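Local structure of thermostable carboxypeptidase 1 (Pyrococcus furiosus, 1KA2) at residues 209-214 and 326-331; 426-431 and 485-490. The protein removes amino acids one after another from the C-terminus of peptides with broad specificity, as a cobalt-dependent metallocarboxypeptidase of the M32 family. All blocks are in the same frame, centred on the assembly; numbering follows the deposited sequence.

Contact 1. Residues 209-214 and 326-331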
loop_
_atom_site.group_PDB
_atom_site.type_symbol
_atom_site.label_atom_id
_atom_site.label_comp_id
_atom_site.label_asym_id
_atom_site.label_seq_id
_atom_site.Cartn_x
_atom_site.Cartn_y
_atom_site.Cartn_z
ATOM N N ARG A 209 8.079 -13.895 -19.949
ATOM C CA ARG A 209 7.900 -13.679 -18.517
ATOM C C ARG A 209 7.408 -14.879 -17.705
ATOM O O ARG A 209 8.078 -15.319 -16.774
ATOM C CB ARG A 209 6.962 -12.496 -18.274
ATOM C CG ARG A 209 6.770 -12.178 -16.799
ATOM C CD ARG A 209 6.132 -10.817 -16.593
ATOM N NE ARG A 209 5.587 -10.690 -15.244
ATOM C CZ ARG A 209 5.034 -9.583 -14.756
ATOM N NH1 ARG A 209 4.950 -8.489 -15.507
ATOM N NH2 ARG A 209 4.553 -9.573 -13.519
ATOM N N GLU A 210 6.248 -15.413 -18.062
ATOM C CA GLU A 210 5.683 -16.534 -17.325
ATOM C C GLU A 210 6.621 -17.718 -17.118
ATOM O O GLU A 210 6.518 -18.408 -16.111
ATOM C CB GLU A 210 4.387 -17.010 -17.988
ATOM C CG GLU A 210 3.248 -16.002 -17.891
ATOM C CD GLU A 210 1.892 -16.611 -18.226
ATOM O OE1 GLU A 210 1.513 -17.604 -17.570
ATOM O OE2 GLU A 210 1.202 -16.099 -19.137
ATOM N N TRP A 211 7.529 -17.956 -18.060
ATOM C CA TRP A 211 8.464 -19.070 -17.920
ATOM C C TRP A 211 9.339 -18.919 -16.678
ATOM O O TRP A 211 9.440 -19.839 -15.871
ATOM C CB TRP A 211 9.386 -19.185 -19.141
ATOM C CG TRP A 211 8.715 -19.536 -20.434
ATOM C CD1 TRP A 211 7.421 -19.937 -20.613
ATOM C CD2 TRP A 211 9.320 -19.532 -21.734
ATOM N NE1 TRP A 211 7.183 -20.179 -21.943
ATOM C CE2 TRP A 211 8.329 -19.940 -22.655
ATOM C CE3 TRP A 211 10.603 -19.226 -22.210
ATOM C CZ2 TRP A 211 8.580 -20.047 -24.028
ATOM C CZ3 TRP A 211 10.854 -19.333 -23.576
ATOM C CH2 TRP A 211 9.847 -19.739 -24.467
ATOM N N MET A 212 9.975 -17.756 -16.539
ATOM C CA MET A 212 10.857 -17.506 -15.410
ATOM C C MET A 212 10.128 -17.282 -14.103
ATOM O O MET A 212 10.675 -17.567 -13.036
ATOM C CB MET A 212 11.783 -16.319 -15.693
ATOM C CG MET A 212 12.883 -16.655 -16.683
ATOM S SD MET A 212 13.641 -18.241 -16.271
ATOM C CE MET A 212 14.538 -17.803 -14.800
ATOM N N GLU A 213 8.900 -16.775 -14.163
ATOM C CA GLU A 213 8.181 -16.567 -12.917
ATOM C C GLU A 213 7.815 -17.928 -12.326
ATOM O O GLU A 213 7.626 -18.059 -11.116
ATOM C CB GLU A 213 6.954 -15.637 -13.101
ATOM C CG GLU A 213 5.799 -16.124 -13.938
ATOM C CD GLU A 213 4.774 -15.017 -14.173
ATOM O OE1 GLU A 213 3.659 -15.307 -14.647
ATOM O OE2 GLU A 213 5.086 -13.847 -13.891
ATOM N N ARG A 214 7.757 -18.949 -13.178
ATOM C CA ARG A 214 7.473 -20.302 -12.715
ATOM C C ARG A 214 8.741 -20.824 -12.027
ATOM O O ARG A 214 8.675 -21.521 -11.012
ATOM C CB ARG A 214 7.098 -21.224 -13.890
ATOM C CG ARG A 214 5.671 -21.046 -14.422
ATOM C CD ARG A 214 5.215 -22.264 -15.236
ATOM N NE ARG A 214 5.524 -22.181 -16.662
ATOM C CZ ARG A 214 4.843 -21.440 -17.531
ATOM N NH1 ARG A 214 3.811 -20.717 -17.122
ATOM N NH2 ARG A 214 5.185 -21.428 -18.812
ATOM N N ASN A 326 10.696 -25.516 -17.939
ATOM C CA ASN A 326 10.127 -24.242 -18.356
ATOM C C ASN A 326 10.832 -23.469 -19.463
ATOM O O ASN A 326 10.241 -22.563 -20.051
ATOM C CB ASN A 326 9.991 -23.347 -17.126
ATOM C CG ASN A 326 8.952 -23.861 -16.147
ATOM O OD1 ASN A 326 7.755 -23.634 -16.324
ATOM N ND2 ASN A 326 9.405 -24.568 -15.115
ATOM N N LEU A 327 12.084 -23.807 -19.752
ATOM C CA LEU A 327 12.814 -23.091 -20.792
ATOM C C LEU A 327 13.164 -23.992 -21.980
ATOM O O LEU A 327 14.000 -24.896 -21.865
ATOM C CB LEU A 327 14.079 -22.480 -20.191
ATOM C CG LEU A 327 13.861 -21.638 -18.923
ATOM C CD1 LEU A 327 15.207 -21.215 -18.359
ATOM C CD2 LEU A 327 13.004 -20.416 -19.233
ATOM N N PRO A 328 12.524 -23.752 -23.143
ATOM C CA PRO A 328 12.745 -24.530 -24.368
ATOM C C PRO A 328 14.205 -24.552 -24.800
ATOM O O PRO A 328 14.754 -25.611 -25.094
ATOM C CB PRO A 328 11.864 -23.821 -25.395
ATOM C CG PRO A 328 10.738 -23.305 -24.561
ATOM C CD PRO A 328 11.467 -22.748 -23.356
ATOM N N PHE A 329 14.824 -23.375 -24.835
ATOM C CA PHE A 329 16.217 -23.257 -25.242
ATOM C C PHE A 329 17.174 -23.988 -24.311
ATOM O O PHE A 329 18.371 -24.068 -24.591
ATOM C CB PHE A 329 16.608 -21.784 -25.345
ATOM C CG PHE A 329 16.413 -21.015 -24.073
ATOM C CD1 PHE A 329 17.302 -21.159 -23.013
ATOM C CD2 PHE A 329 15.347 -20.136 -23.944
ATOM C CE1 PHE A 329 17.129 -20.435 -21.846
ATOM C CE2 PHE A 329 15.164 -19.409 -22.782
ATOM C CZ PHE A 329 16.059 -19.557 -21.731
ATOM N N MET A 330 16.659 -24.517 -23.201
ATOM C CA MET A 330 17.513 -25.253 -22.277
ATOM C C MET A 330 17.834 -26.648 -22.791
ATOM O O MET A 330 18.736 -27.303 -22.269
ATOM C CB MET A 330 16.881 -25.364 -20.883
ATOM C CG MET A 330 17.312 -24.264 -19.926
ATOM S SD MET A 330 19.095 -24.093 -19.799
ATOM C CE MET A 330 19.435 -25.458 -18.693
ATOM N N SER A 331 17.108 -27.110 -23.806
ATOM C CA SER A 331 17.375 -28.445 -24.345
ATOM C C SER A 331 18.678 -28.499 -25.148
ATOM O O SER A 331 18.967 -29.477 -25.828
ATOM C CB SER A 331 16.186 -28.946 -25.194
ATOM O OG SER A 331 15.652 -27.945 -26.051
#
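The indole of W211 carries most of the apolar contact, and its partners all come from the chain where helix 313-326 ends and the following turn begins. P328 meets it tip to tip over one face: CD sits 3.6 Å from the centroid of the six-membered ring and 19° off the ring normal, a CH-pi contact in which proline CG follows over CZ2 and CH2. The backbone O of N326 lies over the same face, nearer the pyrrole half, 3.4 Å from W211 CG. At the rim near the ring plane, CE2 of F329 is a looser neighbour of CZ3. An alanine in place of W211 would probably leave P328 without its aromatic partner and open a gap where the ring now lies against the N326 carbonyl.

Further apolar contact comes from L327, the first residue to leave the helix. Its CD2 fits between W211 CB at 3.8 Å and M212 SD at 3.7 Å, the methionine and leucine side chains crossing at about a right angle. M212 continues inward to T263 and I264 of helix 261-278.

The polar link is a hydrogen bond from R214 NE to N326 OD1, 2.7 Å long but bent, with 138° at the hydrogen. OD1 lies in the guanidinium plane, at its edge, while the amide plane is turned 38° from it. The other end of the amide is held too, since ND2 donates to V322 O in the last turn of helix 313-326.

N326 thus serves twice, with its backbone O over the indole and its amide gripped at both ends, which sets the orientation of that amide; the contact probably depends on complementary shape plus one directional bond to a charged donor.

Contact 2. Residues 426-431 and 485-490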
loop_
_atom_site.group_PDB
_atom_site.type_symbol
_atom_site.label_atom_id
_atom_site.label_comp_id
_atom_site.label_asym_id
_atom_site.label_seq_id
_atom_site.Cartn_x
_atom_site.Cartn_y
_atom_site.Cartn_z
ATOM N N GLY A 426 29.337 -6.453 2.667
ATOM C CA GLY A 426 28.422 -7.570 2.514
ATOM C C GLY A 426 29.037 -8.726 1.749
ATOM O O GLY A 426 28.905 -9.881 2.153
ATOM N N THR A 427 29.701 -8.429 0.632
ATOM C CA THR A 427 30.331 -9.493 -0.164
ATOM C C THR A 427 31.359 -10.202 0.723
ATOM O O THR A 427 31.354 -11.427 0.846
ATOM C CB THR A 427 31.081 -8.932 -1.405
ATOM O OG1 THR A 427 32.222 -8.180 -0.967
ATOM C CG2 THR A 427 30.166 -8.013 -2.221
ATOM N N LEU A 428 32.235 -9.418 1.348
ATOM C CA LEU A 428 33.270 -9.972 2.221
ATOM C C LEU A 428 32.648 -10.819 3.322
ATOM O O LEU A 428 32.973 -12.000 3.479
ATOM C CB LEU A 428 34.098 -8.855 2.858
ATOM C CG LEU A 428 34.780 -7.846 1.918
ATOM C CD1 LEU A 428 35.857 -7.106 2.687
ATOM C CD2 LEU A 428 35.388 -8.542 0.707
ATOM N N LEU A 429 31.757 -10.208 4.093
ATOM C CA LEU A 429 31.100 -10.925 5.166
ATOM C C LEU A 429 30.399 -12.218 4.732
ATOM O O LEU A 429 30.264 -13.143 5.542
ATOM C CB LEU A 429 30.080 -10.022 5.859
ATOM C CG LEU A 429 30.597 -9.173 7.009
ATOM C CD1 LEU A 429 31.631 -8.210 6.476
ATOM C CD2 LEU A 429 29.448 -8.425 7.666
ATOM N N SER A 430 29.927 -12.283 3.486
ATOM C CA SER A 430 29.217 -13.486 3.023
ATOM C C SER A 430 30.169 -14.676 2.946
ATOM O O SER A 430 29.772 -15.833 3.164
ATOM C CB SER A 430 28.543 -13.280 1.651
ATOM O OG SER A 430 29.480 -13.234 0.583
ATOM N N ALA A 431 31.429 -14.372 2.641
ATOM C CA ALA A 431 32.474 -15.386 2.542
ATOM C C ALA A 431 32.809 -15.891 3.943
ATOM O O ALA A 431 32.789 -17.089 4.200
ATOM C CB ALA A 431 33.718 -14.794 1.892
ATOM N N MET A 485 35.288 -8.591 10.968
ATOM C CA MET A 485 35.335 -8.798 9.533
ATOM C C MET A 485 36.798 -8.950 9.127
ATOM O O MET A 485 37.676 -8.291 9.683
ATOM C CB MET A 485 34.709 -7.599 8.802
ATOM C CG MET A 485 34.798 -7.683 7.285
ATOM S SD MET A 485 34.005 -6.306 6.433
ATOM C CE MET A 485 35.377 -5.211 6.165
ATOM N N ASP A 486 37.051 -9.838 8.174
ATOM C CA ASP A 486 38.399 -10.065 7.667
ATOM C C ASP A 486 38.317 -10.435 6.196
ATOM O O ASP A 486 37.890 -11.533 5.835
ATOM C CB ASP A 486 39.101 -11.178 8.444
ATOM C CG ASP A 486 40.400 -11.619 7.782
ATOM O OD1 ASP A 486 41.214 -10.750 7.396
ATOM O OD2 ASP A 486 40.608 -12.841 7.651
ATOM N N ALA A 487 38.726 -9.500 5.353
ATOM C CA ALA A 487 38.694 -9.686 3.913
ATOM C C ALA A 487 39.295 -11.002 3.438
ATOM O O ALA A 487 38.911 -11.515 2.389
ATOM C CB ALA A 487 39.401 -8.527 3.239
ATOM N N GLU A 488 40.235 -11.547 4.206
ATOM C CA GLU A 488 40.908 -12.798 3.843
ATOM C C GLU A 488 39.997 -13.940 3.394
ATOM O O GLU A 488 40.350 -14.685 2.475
ATOM C CB GLU A 488 41.784 -13.286 5.003
ATOM C CG GLU A 488 43.066 -12.487 5.215
ATOM C CD GLU A 488 43.963 -12.501 3.991
ATOM O OE1 GLU A 488 44.051 -13.565 3.336
ATOM O OE2 GLU A 488 44.583 -11.456 3.693
ATOM N N TYR A 489 38.837 -14.081 4.036
ATOM C CA TYR A 489 37.901 -15.149 3.682
ATOM C C TYR A 489 37.388 -15.051 2.259
ATOM O O TYR A 489 37.289 -16.060 1.553
ATOM C CB TYR A 489 36.712 -15.169 4.638
ATOM C CG TYR A 489 37.057 -15.683 6.010
ATOM C CD1 TYR A 489 37.389 -14.808 7.039
ATOM C CD2 TYR A 489 37.067 -17.050 6.278
ATOM C CE1 TYR A 489 37.717 -15.282 8.301
ATOM C CE2 TYR A 489 37.402 -17.534 7.537
ATOM C CZ TYR A 489 37.721 -16.643 8.540
ATOM O OH TYR A 489 38.031 -17.110 9.789
ATOM N N PHE A 490 37.053 -13.839 1.837
ATOM C CA PHE A 490 36.558 -13.633 0.483
ATOM C C PHE A 490 37.606 -14.088 -0.531
ATOM O O PHE A 490 37.273 -14.655 -1.570
ATOM C CB PHE A 490 36.224 -12.152 0.250
ATOM C CG PHE A 490 35.605 -11.874 -1.095
ATOM C CD1 PHE A 490 34.301 -12.282 -1.377
ATOM C CD2 PHE A 490 36.334 -11.225 -2.089
ATOM C CE1 PHE A 490 33.731 -12.044 -2.631
ATOM C CE2 PHE A 490 35.777 -10.984 -3.345
ATOM C CZ PHE A 490 34.469 -11.395 -3.617
HETATM O O HOH W 1 36.063 -11.993 3.653
#
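L428 reaches across with both of its methyl branches. CD2 packs on F490 CB at 3.7 Å and continues against the ring carbon CG, the two side chains crossing at about a right angle, while CD1 lies 3.9 Å from A487 CB and also touches M485 CE. One residue on, L429 CD1 presses against M485 SD, with a modelled separation of 3.0 Å that is doubtful in detail. A431 CB fits against the opposing backbone, 3.4 Å from F490 CA, and also lies at the edge of the F490 ring. A chi1 of -176° sets F490 CG anti to the backbone N; T427 OG1 lies over one face of the ring.

Here, within the mostly helical M32 fold of this HEXXH metallopeptidase, helix 421-440 meets the loop and turn leading into helix 488-498 and that helix's first residues. Helix 295-309, which carries E299, covers L429 through I297 and S300, and S430 through R303. D486 OD1 caps the entry to helix 488-498, accepting a weak bond from E488 N. A water between the segments accepts from F490 N at 2.8 Å and has L428 O (3.1 Å) and D486 O (2.9 Å) among its acceptors, more in all than its two protons can serve.

Further out, helix 169-192 packs on segment 485-490, with M175 on M485 and L183 on F490, and K182 forms a salt bridge with E488. Q432 accepts from D486 N. T427 OG1 is held by T424 O and N360 ND2, and its side chain lies about 6 Å from that of E299, a ligand of the catalytic metal.

How the contacts relate
Along the chain the two contacts come in series: contact 1 joins helix 209-223 to the turn after helix 313-326, and contact 2 follows, joining helix 421-440 to the start of helix 488-498. Their centres are about 34 Å apart and their nearest atoms about 22 Å, so they do not touch and share no helix. The centre of contact 1, partly buried and away from the annotated sites, lies about 29 Å from the centre of the chain. Contact 2 is buried, its centre about 15 Å from that point, with the side chain of T427 about 10 Å from the bound magnesium ion. One therefore joins outlying helix ends, the other the chain's last helix to the surroundings of the metal site.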